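Local coordinates for enoyl-CoA hydratase/carnithine racemase (Thermus thermophilus JL-18, PDB 6SL9) that catalyses, as the crotonase-family isomerase PaaG, formation of oxepin-CoA in bacterial phenylacetic acid catabolism, at the interface of chains A and B. Coordinates in Å, arbitrary orientation; residue numbers count along the deposited sequence, not the author numbering. Chains: chain A/B, Enoyl-CoA hydratase/carnithine racemase.

Contact 1: the interface of chains A and B. Residues chain A 133-136; chain B 201, 204-205, 239, 243-244, 253, 255.
This is a subunit interface of a crotonase-fold isomerase. A short turn of chain A, the 3-10 helix 132-135 with A:Gly136 after it, lies against C-terminal segments of chain B. These are helices 202-214 and 238-249 and the loop residues B:Pro201, B:Pro253 and B:Phe255. Crotonase-family enzymes commonly trimerise, and three copies form the deposited assembly, so the contact is likely to be biological.

A:Val133 can be followed outward from CB. CB carries the branch, and the torsion decides which methyl faces chain B. CG1 stands in the crowded position between the backbone N and the carbonyl carbon (chi1 74°). That turns CG2 anti to the backbone N and toward chain B. The CG2 methyl meets the B:Tyr205 ring at CE1, 3.6 Å away, and the two side chains cross obliquely. The same methyl touches CG of B:Pro201 at 3.8 Å, here with the side chains at about a right angle. The pyrrolidine CG also packs on the carbonyl O of A:Val133, at 3.3 Å.

B:Phe255 presents its edge to the turn. Its CZ lies 3.4 Å from the main-chain O of A:Arg134, which sits in the ring plane. Such an approach would suit the slightly positive rim of the ring. CB of B:Pro201 covers one face of the ring over its centre, and CB of B:Pro253 covers the other toward the rim. Both prolines belong to chain B, so the ring is wedged by its own chain and its rotation is restricted.

A:Ile135 sends CG2 to the main-chain O of B:Gly243, 3.6 Å away. This methyl is anti to the carbonyl carbon. At A:Gly136 the main-chain O rests 3.5 Å from CB of B:Ala204. No direct polar bond joins the chains here. Water 1 bridges two carbonyl oxygens, lying 2.8 Å from A:Arg134 O and from B:Gly243 O.

Contact 2: the interface of chains A and B. Residues chain A 77-78, 81-82, 85; chain B 225, 227-229.
B:Ala228 forms the apolar centre of this helix-to-helix contact, where helix 77-93 of chain A meets helix 220-235 of chain B. Its methyl CB faces CB of A:Leu81 at 3.8 Å. The A:Leu81 side chain has CG anti to the carbonyl carbon (chi1 -71°). Its CD1 branch runs alongside the partner backbone and reaches CA of B:Ala228 at 3.9 Å. The small alanine is consistent with the close approach of the two backbones. Its carbonyl O packs against CA and CB of A:Glu78, 3.3 Å from CB.

Further out, A:Glu78 and A:Arg82 lie beside B:Val229, pointing the same way as the valine. CG of A:Glu78 is anti to the backbone N (chi1 180°), and the chain stays extended to the carboxylate. The CG2 methyl of B:Val229 is anti to its own carbonyl carbon and touches the guanidinium of A:Arg82 and the carboxylate of A:Glu78. It lies 3.7 Å from NH2 of A:Arg82.

The two charged groups are joined within chain A. The guanidinium turns its side to OE2 of A:Glu78, which lies in its plane. NE makes the straighter bond, 2.9 Å to OE2 and 161° at the hydrogen, using the anti lone pair of that oxygen. NH2 reaches the same OE2 from above the carboxylate plane. This double grip steadies both side chains and would offset their charges.

Waters complete the polar rim. Water 3 is 2.7 Å from OE1 of A:Glu78 and bridges it to the main-chain O of B:Val229. Water 2 spans the amide OD1 of A:Asn85 and the carboxylate OE2 of B:Glu227.

In the crotonase fold, this site places one helix of chain A against the C-terminal helical region of the neighbouring subunit.

Contact 1: the interface of chains A and B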
loop_
_atom_site.group_PDB
_atom_site.type_symbol
_atom_site.label_atom_id
_atom_site.label_comp_id
_atom_site.label_asym_id
_atom_site.label_seq_id
_atom_site.Cartn_x
_atom_site.Cartn_y
_atom_site.Cartn_z
ATOM N N VAL A 133 -10.819 -18.985 -4.131
ATOM C CA VAL A 133 -12.015 -19.035 -3.262
ATOM C C VAL A 133 -13.121 -19.881 -3.895
ATOM O O VAL A 133 -13.956 -20.422 -3.157
ATOM C CB VAL A 133 -12.506 -17.626 -2.895
ATOM C CG1 VAL A 133 -13.203 -16.939 -4.047
ATOM C CG2 VAL A 133 -13.390 -17.615 -1.711
ATOM N N ARG A 134 -13.144 -19.996 -5.237
ATOM C CA ARG A 134 -14.210 -20.737 -5.912
ATOM C C ARG A 134 -14.100 -22.223 -5.657
ATOM O O ARG A 134 -15.092 -22.923 -5.771
ATOM C CB ARG A 134 -14.201 -20.470 -7.404
ATOM C CG ARG A 134 -14.473 -19.028 -7.795
ATOM C CD ARG A 134 -14.596 -18.895 -9.280
ATOM N NE ARG A 134 -14.872 -17.532 -9.738
ATOM C CZ ARG A 134 -14.748 -17.152 -11.040
ATOM N NH1 ARG A 134 -14.294 -17.997 -11.948
ATOM N NH2 ARG A 134 -15.069 -15.946 -11.451
ATOM N N ILE A 135 -12.934 -22.693 -5.221
ATOM C CA ILE A 135 -12.776 -24.106 -4.784
ATOM C C ILE A 135 -12.458 -24.207 -3.290
ATOM O O ILE A 135 -12.032 -25.256 -2.797
ATOM C CB ILE A 135 -11.798 -24.871 -5.672
ATOM C CG1 ILE A 135 -10.375 -24.326 -5.625
ATOM C CG2 ILE A 135 -12.311 -24.952 -7.099
ATOM C CD1 ILE A 135 -9.320 -25.202 -6.302
ATOM N N GLY A 136 -12.823 -23.158 -2.539
ATOM C CA GLY A 136 -12.690 -23.207 -1.073
ATOM C C GLY A 136 -11.264 -23.094 -0.545
ATOM O O GLY A 136 -11.014 -23.515 0.569
ATOM N N PRO B 201 -17.694 -20.271 0.885
ATOM C CA PRO B 201 -16.793 -21.140 1.655
ATOM C C PRO B 201 -16.241 -20.362 2.855
ATOM O O PRO B 201 -15.174 -19.772 2.786
ATOM C CB PRO B 201 -15.704 -21.512 0.638
ATOM C CG PRO B 201 -15.642 -20.318 -0.298
ATOM C CD PRO B 201 -17.072 -19.813 -0.388
ATOM N N ALA B 204 -12.601 -20.566 3.891
ATOM C CA ALA B 204 -11.682 -19.913 2.956
ATOM C C ALA B 204 -11.750 -18.410 3.184
ATOM O O ALA B 204 -10.722 -17.744 3.199
ATOM C CB ALA B 204 -11.984 -20.283 1.547
ATOM N N TYR B 205 -12.943 -17.867 3.469
ATOM C CA TYR B 205 -13.036 -16.420 3.770
ATOM C C TYR B 205 -12.243 -16.134 5.032
ATOM O O TYR B 205 -11.484 -15.140 5.091
ATOM C CB TYR B 205 -14.483 -15.974 3.922
ATOM C CG TYR B 205 -15.380 -16.132 2.716
ATOM C CD1 TYR B 205 -14.965 -15.936 1.423
ATOM C CD2 TYR B 205 -16.728 -16.372 2.902
ATOM C CE1 TYR B 205 -15.842 -15.965 0.351
ATOM C CE2 TYR B 205 -17.622 -16.417 1.859
ATOM C CZ TYR B 205 -17.188 -16.233 0.568
ATOM O OH TYR B 205 -18.071 -16.285 -0.465
ATOM N N ASP B 239 -15.614 -28.253 2.369
ATOM C CA ASP B 239 -15.926 -27.311 1.268
ATOM C C ASP B 239 -14.887 -27.407 0.142
ATOM O O ASP B 239 -15.276 -27.258 -1.004
ATOM C CB ASP B 239 -15.998 -25.903 1.823
ATOM C CG ASP B 239 -17.331 -25.549 2.427
ATOM O OD1 ASP B 239 -18.272 -26.389 2.385
ATOM O OD2 ASP B 239 -17.451 -24.436 2.956
ATOM N N GLY B 243 -15.809 -28.035 -3.602
ATOM C CA GLY B 243 -15.382 -27.079 -4.622
ATOM C C GLY B 243 -14.718 -27.780 -5.804
ATOM O O GLY B 243 -14.985 -27.386 -6.962
ATOM N N VAL B 244 -13.894 -28.787 -5.533
ATOM C CA VAL B 244 -13.201 -29.526 -6.622
ATOM C C VAL B 244 -14.241 -30.296 -7.442
ATOM O O VAL B 244 -14.195 -30.266 -8.728
ATOM C CB VAL B 244 -12.107 -30.438 -6.043
ATOM C CG1 VAL B 244 -11.570 -31.362 -7.092
ATOM C CG2 VAL B 244 -11.008 -29.581 -5.429
ATOM N N PRO B 253 -20.816 -24.708 -6.788
ATOM C CA PRO B 253 -20.544 -25.439 -5.558
ATOM C C PRO B 253 -21.666 -25.213 -4.521
ATOM O O PRO B 253 -22.302 -24.135 -4.530
ATOM C CB PRO B 253 -19.167 -24.842 -5.174
ATOM C CG PRO B 253 -19.171 -23.425 -5.728
ATOM C CD PRO B 253 -19.897 -23.565 -7.038
ATOM N N PHE B 255 -21.526 -24.991 -0.776
ATOM C CA PHE B 255 -20.623 -24.862 0.388
ATOM C C PHE B 255 -21.426 -24.827 1.671
ATOM O O PHE B 255 -22.521 -24.273 1.726
ATOM C CB PHE B 255 -19.769 -23.617 0.259
ATOM C CG PHE B 255 -18.773 -23.616 -0.863
ATOM C CD1 PHE B 255 -17.820 -24.626 -1.000
ATOM C CD2 PHE B 255 -18.766 -22.550 -1.768
ATOM C CE1 PHE B 255 -16.888 -24.525 -2.038
ATOM C CE2 PHE B 255 -17.809 -22.454 -2.738
ATOM C CZ PHE B 255 -16.875 -23.443 -2.883
HETATM O O HOH W 1 -16.186 -24.918 -7.393
#

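Contact 2: the interface of chains A and B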
loop_
_atom_site.group_PDB
_atom_site.type_symbol
_atom_site.label_atom_id
_atom_site.label_comp_id
_atom_site.label_asym_id
_atom_site.label_seq_id
_atom_site.Cartn_x
_atom_site.Cartn_y
_atom_site.Cartn_z
ATOM N N TYR A 77 -1.761 -29.789 1.464
ATOM C CA TYR A 77 -1.259 -28.611 0.744
ATOM C C TYR A 77 -0.104 -27.938 1.481
ATOM O O TYR A 77 0.697 -27.263 0.837
ATOM C CB TYR A 77 -2.375 -27.646 0.426
ATOM C CG TYR A 77 -3.338 -28.262 -0.554
ATOM C CD1 TYR A 77 -2.965 -29.223 -1.491
ATOM C CD2 TYR A 77 -4.659 -27.986 -0.466
ATOM C CE1 TYR A 77 -3.899 -29.751 -2.359
ATOM C CE2 TYR A 77 -5.603 -28.442 -1.351
ATOM C CZ TYR A 77 -5.214 -29.364 -2.262
ATOM O OH TYR A 77 -6.143 -29.896 -3.087
ATOM N N GLU A 78 -0.044 -28.071 2.815
ATOM C CA GLU A 78 1.112 -27.498 3.519
ATOM C C GLU A 78 2.390 -28.133 2.985
ATOM O O GLU A 78 3.351 -27.418 2.665
ATOM C CB GLU A 78 0.990 -27.556 5.043
ATOM C CG GLU A 78 2.196 -26.969 5.747
ATOM C CD GLU A 78 2.156 -27.014 7.256
ATOM O OE1 GLU A 78 1.088 -27.213 7.825
ATOM O OE2 GLU A 78 3.267 -26.763 7.845
ATOM N N LEU A 81 3.070 -26.988 -0.770
ATOM C CA LEU A 81 3.548 -25.598 -0.874
ATOM C C LEU A 81 4.901 -25.424 -0.223
ATOM O O LEU A 81 5.748 -24.724 -0.791
ATOM C CB LEU A 81 2.482 -24.629 -0.342
ATOM C CG LEU A 81 1.238 -24.482 -1.231
ATOM C CD1 LEU A 81 0.163 -23.732 -0.448
ATOM C CD2 LEU A 81 1.526 -23.779 -2.550
ATOM N N ARG A 82 5.177 -26.122 0.878
ATOM C CA ARG A 82 6.520 -25.993 1.445
ATOM C C ARG A 82 7.541 -26.484 0.432
ATOM O O ARG A 82 8.639 -25.914 0.336
ATOM C CB ARG A 82 6.665 -26.743 2.780
ATOM C CG ARG A 82 6.039 -25.959 3.919
ATOM C CD ARG A 82 6.314 -26.660 5.263
ATOM N NE ARG A 82 5.670 -26.001 6.382
ATOM C CZ ARG A 82 6.053 -24.847 6.955
ATOM N NH1 ARG A 82 7.127 -24.215 6.515
ATOM N NH2 ARG A 82 5.341 -24.340 7.967
ATOM N N ASN A 85 7.415 -23.817 -2.756
ATOM C CA ASN A 85 7.520 -22.355 -2.492
ATOM C C ASN A 85 8.888 -21.853 -2.932
ATOM O O ASN A 85 9.014 -20.670 -3.202
ATOM C CB ASN A 85 7.179 -21.995 -1.033
ATOM C CG ASN A 85 5.710 -21.836 -0.733
ATOM O OD1 ASN A 85 4.911 -21.580 -1.625
ATOM N ND2 ASN A 85 5.339 -21.918 0.544
ATOM N N ALA B 225 5.302 -19.282 3.999
ATOM C CA ALA B 225 5.109 -20.289 5.049
ATOM C C ALA B 225 3.689 -20.221 5.598
ATOM O O ALA B 225 3.048 -21.239 5.822
ATOM C CB ALA B 225 6.136 -20.104 6.127
ATOM N N GLU B 227 0.990 -18.961 4.030
ATOM C CA GLU B 227 0.136 -19.491 2.956
ATOM C C GLU B 227 0.108 -21.019 2.988
ATOM O O GLU B 227 -0.953 -21.646 2.856
ATOM C CB GLU B 227 0.595 -18.979 1.605
ATOM C CG GLU B 227 0.291 -17.533 1.288
ATOM C CD GLU B 227 0.835 -17.005 -0.036
ATOM O OE1 GLU B 227 0.529 -15.844 -0.436
ATOM O OE2 GLU B 227 1.611 -17.775 -0.665
ATOM N N ALA B 228 1.262 -21.629 3.166
ATOM C CA ALA B 228 1.333 -23.112 3.200
ATOM C C ALA B 228 0.493 -23.643 4.371
ATOM O O ALA B 228 -0.260 -24.590 4.201
ATOM C CB ALA B 228 2.779 -23.570 3.269
ATOM N N VAL B 229 0.677 -23.081 5.559
ATOM C CA VAL B 229 -0.066 -23.569 6.727
ATOM C C VAL B 229 -1.555 -23.398 6.509
ATOM O O VAL B 229 -2.340 -24.334 6.741
ATOM C CB VAL B 229 0.409 -22.847 8.002
ATOM C CG1 VAL B 229 -0.470 -23.152 9.206
ATOM C CG2 VAL B 229 1.851 -23.176 8.332
HETATM O O HOH W 2 2.294 -20.453 -1.180
HETATM O O HOH W 3 -1.579 -26.746 7.803
#

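The C-alpha centres of contact 1 and contact 2 are about 18 Å apart, and both belong to the interface between chains A and B. They share no residue. In both, chain B contributes C-terminal segments: helices 202-214 and 238-249 in contact 1, and helix 220-235 in contact 2. Chain A contributes a different element to each, the 3-10 helix 132-135 and helix 77-93. The C-terminal region of one subunit thus spans separate parts of its neighbour. The interface is not an exact two-fold, which fits head-to-tail packing within the three-copy assembly, with the contacts recurring between successive subunits.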